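Local structure of putative phosphosugar isomerases (Salmonella typhimurium LT2, 3FKJ) at residues A[33-37]-A[38-42]; A[314-317]-A[318-322]. The protein is a putative phosphosugar isomerase that probably binds phosphorylated sugars or related carbohydrate derivatives. One frame throughout, in Å; residues are numbered along the deposited sequence.

Contact 1 (A[33-37]-A[38-42]); sequences DILGK and QNIER
Ile34 and Gln38 meet first through their backbones, where the chain leaves its helix. Gln38 N donates to Ile34 O at 3.0 Å, a bent bond (134° at the hydrogen). Lys37 N gives a second bond to this same oxygen, so one carbonyl gathers two successive amides of the turn. A CA-H...O contact runs from Leu35 CA to Gln38 O at 3.5 Å.

Apolar contacts follow the same bend. The methyl CG2 of Ile34 lies alongside the stem of Gln38, 3.7 Å from its CG. Ile40 turns its side chain back toward the helix: its CG1 sits 3.7 Å from Leu35 CD2 and 4.0 Å from Ile34 CG2, and the Leu35 and Ile40 chains cross at roughly a right angle. Branched aliphatic residues suit this place because Ile34 and Ile40 are buried, both against Val92 of strand 91-97, while Ile40 also reaches Ile166 of helix 155-170.

This is the alpha-to-beta connection of a Rossmann-like SIS fold, joining helix 22-35 to the inner strand 42-47 of a parallel sheet.

Polar side chains complete the bend. The Gln38 chain has CG placed between its backbone N and carbonyl carbon (chi1 60°) and then runs extended, which lets NE2 return to Asn39 O at 2.8 Å; NE2 also bonds to Ser91 O, so a glutamine amide ties the loop to the neighbouring strand. On the exposed side, Asn39 ND2 bonds to Glu41 OE2 at 3.0 Å. Lys37, also exposed and fully extended beyond CG, runs back alongside the last helical turn and forms a salt bridge from NZ to Asp33 OD2 at 3.2 Å, on the syn side of a carboxylate that also bonds to Tyr136 OH.

Contact 2 (A[314-317]-A[318-322]); sequences GLLH and NCVLD. With SCN (thiocyanate ion), chain C.
Two consecutive turns of helix 313-331, packed in the second alpha/beta half of the chain, make up this contact. Gly314 O receives Asn318 N at 3.0 Å in a nearly straight bond (169° at the hydrogen). Leu316 O and His317 O take the amides of Val320 and Leu321, while the bond from Cys319 N to Leu315 O is weak, at 3.3 Å.

Among the side chains, Leu316 has its CG anti to the backbone N (chi1 -179°), which sends its branch outward from the helix, where CD1 reaches Val320 CG2 at 4.0 Å as the two chains cross at a slant.

A thiocyanate ion, probably from the crystallisation liquor, lies along another face. Asn318 ND2 donates to its N at 3.2 Å, and its S rests 3.7 Å from Leu315 CD2 and 3.8 Å from Cys319 SG. An amide donor suits the nitrogen end of this anion, and polarisable or apolar groups suit the sulfur end.

The CB of His317 points away from the following turn, and its ring NE2 bonds to Gln268 O of strand 263-268; a ring N-H suits a main-chain carbonyl in this buried place. Leu316, Cys319 and Val320 face helix 186-196, Asn318 and Leu321 lie on helix 223-238, and His317, Val320 and Leu321 cover Ile294 of strand 290-295.

The two contacts come in series along the chain, contact 1 near its start and contact 2 near its end. Their centres are 32 Å apart and their nearest atoms about 20 Å, so they do not touch. Each is associated with a different parallel sheet: 38-42 leads into strand 42-47 of the five-stranded one, while 314-322 packs on strand 290-295 at the edge of the four-stranded one. Contact 1 is peripheral, and its Arg42 reaches Leu69 of the second subunit; contact 2 is buried near the chain's centre, touching no other chain. Together they sample two parallel-sheet halves, probably a double-SIS arrangement as in related sugar isomerases.

Contact 1 (A[33-37]-A[38-42])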
ATOM      1  N   ASP A  33       7.256 -27.495  10.780  1.00 36.19           N
ATOM      2  CA  ASP A  33       6.060 -28.067  11.384  1.00 36.25           C
ATOM      3  C   ASP A  33       4.837 -27.873  10.499  1.00 35.01           C
ATOM      4  O   ASP A  33       4.093 -28.804  10.230  1.00 34.38           O
ATOM      5  CB  ASP A  33       5.797 -27.476  12.762  1.00 36.98           C
ATOM      6  CG  ASP A  33       4.948 -28.397  13.633  1.00 40.50           C
ATOM      7  OD1 ASP A  33       5.510 -29.355  14.208  1.00 45.73           O
ATOM      8  OD2 ASP A  33       3.724 -28.170  13.736  1.00 48.25           O
ATOM      9  N   ILE A  34       4.646 -26.657  10.013  1.00 36.61           N
ATOM     10  CA  ILE A  34       3.525 -26.369   9.138  1.00 33.38           C
ATOM     11  C   ILE A  34       3.593 -27.201   7.851  1.00 33.77           C
ATOM     12  O   ILE A  34       2.588 -27.771   7.424  1.00 34.40           O
ATOM     13  CB  ILE A  34       3.465 -24.886   8.790  1.00 30.93           C
ATOM     14  CG1 ILE A  34       3.157 -24.051  10.047  1.00 33.23           C
ATOM     15  CG2 ILE A  34       2.452 -24.662   7.662  1.00 25.90           C
ATOM     16  CD1 ILE A  34       3.629 -22.554   9.943  1.00 29.09           C
ATOM     17  N   LEU A  35       4.763 -27.261   7.229  1.00 33.51           N
ATOM     18  CA  LEU A  35       4.906 -28.051   5.977  1.00 34.91           C
ATOM     19  C   LEU A  35       4.655 -29.552   6.153  1.00 36.45           C
ATOM     20  O   LEU A  35       4.267 -30.232   5.205  1.00 36.61           O
ATOM     21  CB  LEU A  35       6.265 -27.804   5.312  1.00 33.06           C
ATOM     22  CG  LEU A  35       6.323 -26.437   4.607  1.00 34.77           C
ATOM     23  CD1 LEU A  35       7.744 -26.020   4.330  1.00 31.60           C
ATOM     24  CD2 LEU A  35       5.485 -26.449   3.330  1.00 33.07           C
ATOM     25  N   GLY A  36       4.876 -30.062   7.360  1.00 37.76           N
ATOM     26  CA  GLY A  36       4.569 -31.464   7.657  1.00 39.49           C
ATOM     27  C   GLY A  36       3.074 -31.751   7.671  1.00 40.39           C
ATOM     28  O   GLY A  36       2.667 -32.913   7.589  1.00 38.91           O
ATOM     29  N   LYS A  37       2.265 -30.688   7.737  1.00 39.39           N
ATOM     30  CA  LYS A  37       0.813 -30.788   7.908  1.00 39.36           C
ATOM     31  C   LYS A  37      -0.024 -30.186   6.760  1.00 39.16           C
ATOM     32  O   LYS A  37      -1.221 -30.456   6.674  1.00 39.43           O
ATOM     33  CB  LYS A  37       0.435 -30.091   9.210  1.00 39.73           C
ATOM     34  CG  LYS A  37       1.047 -30.725  10.435  1.00 41.10           C
ATOM     35  CD  LYS A  37       0.858 -29.850  11.636  1.00 42.58           C
ATOM     36  CE  LYS A  37       1.177 -30.587  12.935  1.00 49.20           C
ATOM     37  NZ  LYS A  37       0.925 -29.679  14.121  1.00 47.32           N
ATOM     38  N   GLN A  38       0.584 -29.360   5.903  1.00 37.50           N
ATOM     39  CA  GLN A  38      -0.111 -28.791   4.759  1.00 36.90           C
ATOM     40  C   GLN A  38       0.893 -28.273   3.741  1.00 36.42           C
ATOM     41  O   GLN A  38       2.089 -28.290   3.971  1.00 36.31           O
ATOM     42  CB  GLN A  38      -0.991 -27.616   5.211  1.00 38.81           C
ATOM     43  CG  GLN A  38      -0.196 -26.492   5.856  1.00 37.11           C
ATOM     44  CD  GLN A  38      -1.019 -25.253   6.131  1.00 38.49           C
ATOM     45  OE1 GLN A  38      -1.842 -25.220   7.059  1.00 34.35           O
ATOM     46  NE2 GLN A  38      -0.787 -24.220   5.344  1.00 33.88           N
ATOM     47  N   ASN A  39       0.386 -27.783   2.621  1.00 37.33           N
ATOM     48  CA  ASN A  39       1.193 -26.980   1.704  1.00 38.46           C
ATOM     49  C   ASN A  39       1.201 -25.536   2.168  1.00 37.13           C
ATOM     50  O   ASN A  39       0.289 -25.116   2.875  1.00 36.76           O
ATOM     51  CB  ASN A  39       0.613 -27.014   0.287  1.00 38.84           C
ATOM     52  CG  ASN A  39       0.401 -28.409  -0.216  1.00 40.48           C
ATOM     53  OD1 ASN A  39       1.152 -29.325   0.125  1.00 37.28           O
ATOM     54  ND2 ASN A  39      -0.635 -28.589  -1.031  1.00 38.08           N
ATOM     55  N   ILE A  40       2.233 -24.791   1.772  1.00 37.30           N
ATOM     56  CA  ILE A  40       2.217 -23.347   1.887  1.00 35.10           C
ATOM     57  C   ILE A  40       2.122 -22.775   0.505  1.00 33.99           C
ATOM     58  O   ILE A  40       3.132 -22.532  -0.152  1.00 34.53           O
ATOM     59  CB  ILE A  40       3.423 -22.739   2.662  1.00 34.36           C
ATOM     60  CG1 ILE A  40       3.535 -23.340   4.075  1.00 35.51           C
ATOM     61  CG2 ILE A  40       3.245 -21.192   2.777  1.00 34.66           C
ATOM     62  CD1 ILE A  40       4.773 -22.894   4.868  1.00 29.18           C
ATOM     63  N   GLU A  41       0.888 -22.517   0.070  1.00 34.87           N
ATOM     64  CA  GLU A  41       0.629 -21.970  -1.266  1.00 34.63           C
ATOM     65  C   GLU A  41       0.429 -20.458  -1.266  1.00 34.24           C
ATOM     66  O   GLU A  41       0.665 -19.795  -2.281  1.00 34.04           O
ATOM     67  CB  GLU A  41      -0.597 -22.653  -1.872  1.00 36.56           C
ATOM     68  CG  GLU A  41      -0.337 -24.084  -2.285  1.00 37.39           C
ATOM     69  CD  GLU A  41      -1.613 -24.865  -2.507  1.00 41.54           C
ATOM     70  OE1 GLU A  41      -2.614 -24.298  -2.980  1.00 42.13           O
ATOM     71  OE2 GLU A  41      -1.626 -26.046  -2.165  1.00 45.59           O
ATOM     72  N   ARG A  42      -0.052 -19.932  -0.135  1.00 33.63           N
ATOM     73  CA  ARG A  42      -0.344 -18.513   0.037  1.00 31.46           C
ATOM     74  C   ARG A  42       0.045 -18.113   1.442  1.00 32.03           C
ATOM     75  O   ARG A  42      -0.133 -18.888   2.385  1.00 32.95           O
ATOM     76  CB  ARG A  42      -1.821 -18.224  -0.169  1.00 30.57           C
ATOM     77  CG  ARG A  42      -2.393 -18.774  -1.446  1.00 29.23           C
ATOM     78  CD  ARG A  42      -3.789 -18.243  -1.661  1.00 33.78           C
ATOM     79  NE  ARG A  42      -3.781 -16.820  -2.035  1.00 39.35           N
ATOM     80  CZ  ARG A  42      -3.951 -16.336  -3.278  1.00 35.12           C
ATOM     81  NH1 ARG A  42      -4.155 -17.150  -4.308  1.00 34.54           N
ATOM     82  NH2 ARG A  42      -3.927 -15.019  -3.477  1.00 35.85           N
TER

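Contact 2 (A[314-317]-A[318-322])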
ATOM      1  N   GLY A 314      15.000  -1.870   5.099  1.00 30.49           N
ATOM      2  CA  GLY A 314      13.850  -1.414   5.883  1.00 31.05           C
ATOM      3  C   GLY A 314      14.113  -1.583   7.370  1.00 32.55           C
ATOM      4  O   GLY A 314      13.863  -0.695   8.153  1.00 33.88           O
ATOM      5  N   LEU A 315      14.608  -2.758   7.740  1.00 33.78           N
ATOM      6  CA  LEU A 315      14.980  -3.058   9.113  1.00 33.08           C
ATOM      7  C   LEU A 315      16.018  -2.085   9.671  1.00 31.93           C
ATOM      8  O   LEU A 315      15.893  -1.589  10.780  1.00 26.02           O
ATOM      9  CB  LEU A 315      15.533  -4.470   9.198  1.00 35.02           C
ATOM     10  CG  LEU A 315      14.607  -5.641   8.910  1.00 32.09           C
ATOM     11  CD1 LEU A 315      15.401  -6.919   9.088  1.00 32.14           C
ATOM     12  CD2 LEU A 315      13.410  -5.621   9.832  1.00 30.78           C
ATOM     13  N   LEU A 316      17.024  -1.776   8.874  1.00 32.61           N
ATOM     14  CA  LEU A 316      18.004  -0.789   9.320  1.00 32.01           C
ATOM     15  C   LEU A 316      17.394   0.603   9.531  1.00 32.60           C
ATOM     16  O   LEU A 316      17.712   1.265  10.539  1.00 33.31           O
ATOM     17  CB  LEU A 316      19.177  -0.736   8.338  1.00 30.65           C
ATOM     18  CG  LEU A 316      20.313   0.240   8.656  1.00 34.86           C
ATOM     19  CD1 LEU A 316      21.021  -0.115   9.952  1.00 26.20           C
ATOM     20  CD2 LEU A 316      21.284   0.238   7.496  1.00 33.98           C
ATOM     21  N   HIS A 317      16.571   1.072   8.575  1.00 31.10           N
ATOM     22  CA  HIS A 317      15.941   2.385   8.719  1.00 31.15           C
ATOM     23  C   HIS A 317      15.091   2.429   9.988  1.00 29.97           C
ATOM     24  O   HIS A 317      15.181   3.377  10.710  1.00 30.76           O
ATOM     25  CB  HIS A 317      15.061   2.756   7.509  1.00 32.62           C
ATOM     26  CG  HIS A 317      15.832   3.152   6.281  1.00 30.30           C
ATOM     27  ND1 HIS A 317      16.661   4.251   6.237  1.00 24.55           N
ATOM     28  CD2 HIS A 317      15.879   2.600   5.045  1.00 33.06           C
ATOM     29  CE1 HIS A 317      17.190   4.350   5.031  1.00 28.85           C
ATOM     30  NE2 HIS A 317      16.740   3.358   4.292  1.00 29.98           N
ATOM     31  N   ASN A 318      14.274   1.400  10.262  1.00 31.36           N
ATOM     32  CA  ASN A 318      13.453   1.375  11.472  1.00 31.59           C
ATOM     33  C   ASN A 318      14.339   1.676  12.700  1.00 31.05           C
ATOM     34  O   ASN A 318      13.997   2.490  13.546  1.00 33.20           O
ATOM     35  CB  ASN A 318      12.794  -0.008  11.709  1.00 32.24           C
ATOM     36  CG  ASN A 318      11.619  -0.341  10.777  1.00 32.48           C
ATOM     37  OD1 ASN A 318      11.055   0.496  10.064  1.00 32.60           O
ATOM     38  ND2 ASN A 318      11.207  -1.604  10.845  1.00 30.63           N
ATOM     39  N   CYS A 319      15.494   1.039  12.770  1.00 29.65           N
ATOM     40  CA  CYS A 319      16.410   1.229  13.888  1.00 31.61           C
ATOM     41  C   CYS A 319      17.092   2.602  13.927  1.00 32.01           C
ATOM     42  O   CYS A 319      17.181   3.220  14.987  1.00 31.84           O
ATOM     43  CB  CYS A 319      17.473   0.125  13.894  1.00 32.42           C
ATOM     44  SG  CYS A 319      16.794  -1.545  14.072  1.00 34.89           S
ATOM     45  N   VAL A 320      17.569   3.067  12.782  1.00 31.77           N
ATOM     46  CA  VAL A 320      18.297   4.334  12.709  1.00 31.56           C
ATOM     47  C   VAL A 320      17.355   5.488  13.053  1.00 32.38           C
ATOM     48  O   VAL A 320      17.754   6.440  13.724  1.00 33.03           O
ATOM     49  CB  VAL A 320      18.956   4.523  11.307  1.00 32.76           C
ATOM     50  CG1 VAL A 320      19.262   5.994  11.026  1.00 31.28           C
ATOM     51  CG2 VAL A 320      20.232   3.646  11.185  1.00 29.45           C
ATOM     52  N   LEU A 321      16.094   5.371  12.618  1.00 32.65           N
ATOM     53  CA  LEU A 321      15.062   6.374  12.882  1.00 31.70           C
ATOM     54  C   LEU A 321      14.778   6.586  14.362  1.00 31.50           C
ATOM     55  O   LEU A 321      14.409   7.691  14.749  1.00 32.03           O
ATOM     56  CB  LEU A 321      13.743   6.041  12.114  1.00 33.41           C
ATOM     57  CG  LEU A 321      13.691   6.403  10.625  1.00 35.37           C
ATOM     58  CD1 LEU A 321      12.513   5.729   9.921  1.00 27.58           C
ATOM     59  CD2 LEU A 321      13.664   7.924  10.434  1.00 34.16           C
ATOM     60  N   ASP A 322      14.955   5.555  15.192  1.00 32.33           N
ATOM     61  CA  ASP A 322      14.781   5.693  16.657  1.00 31.59           C
ATOM     62  C   ASP A 322      15.578   6.864  17.177  1.00 30.93           C
ATOM     63  O   ASP A 322      15.125   7.572  18.084  1.00 29.82           O
ATOM     64  CB  ASP A 322      15.203   4.429  17.417  1.00 31.82           C
ATOM     65  CG  ASP A 322      14.128   3.331  17.419  1.00 31.63           C
ATOM     66  OD1 ASP A 322      12.952   3.623  17.146  1.00 40.73           O
ATOM     67  OD2 ASP A 322      14.456   2.164  17.718  1.00 39.55           O
TER
HETATM   68  S   SCN C 329      14.986  -4.760  13.032  1.00 31.13           S
HETATM   69  C   SCN C 329      13.574  -3.706  13.218  1.00 29.82           C
HETATM   70  N   SCN C 329      12.630  -3.026  13.321  1.00 35.21           N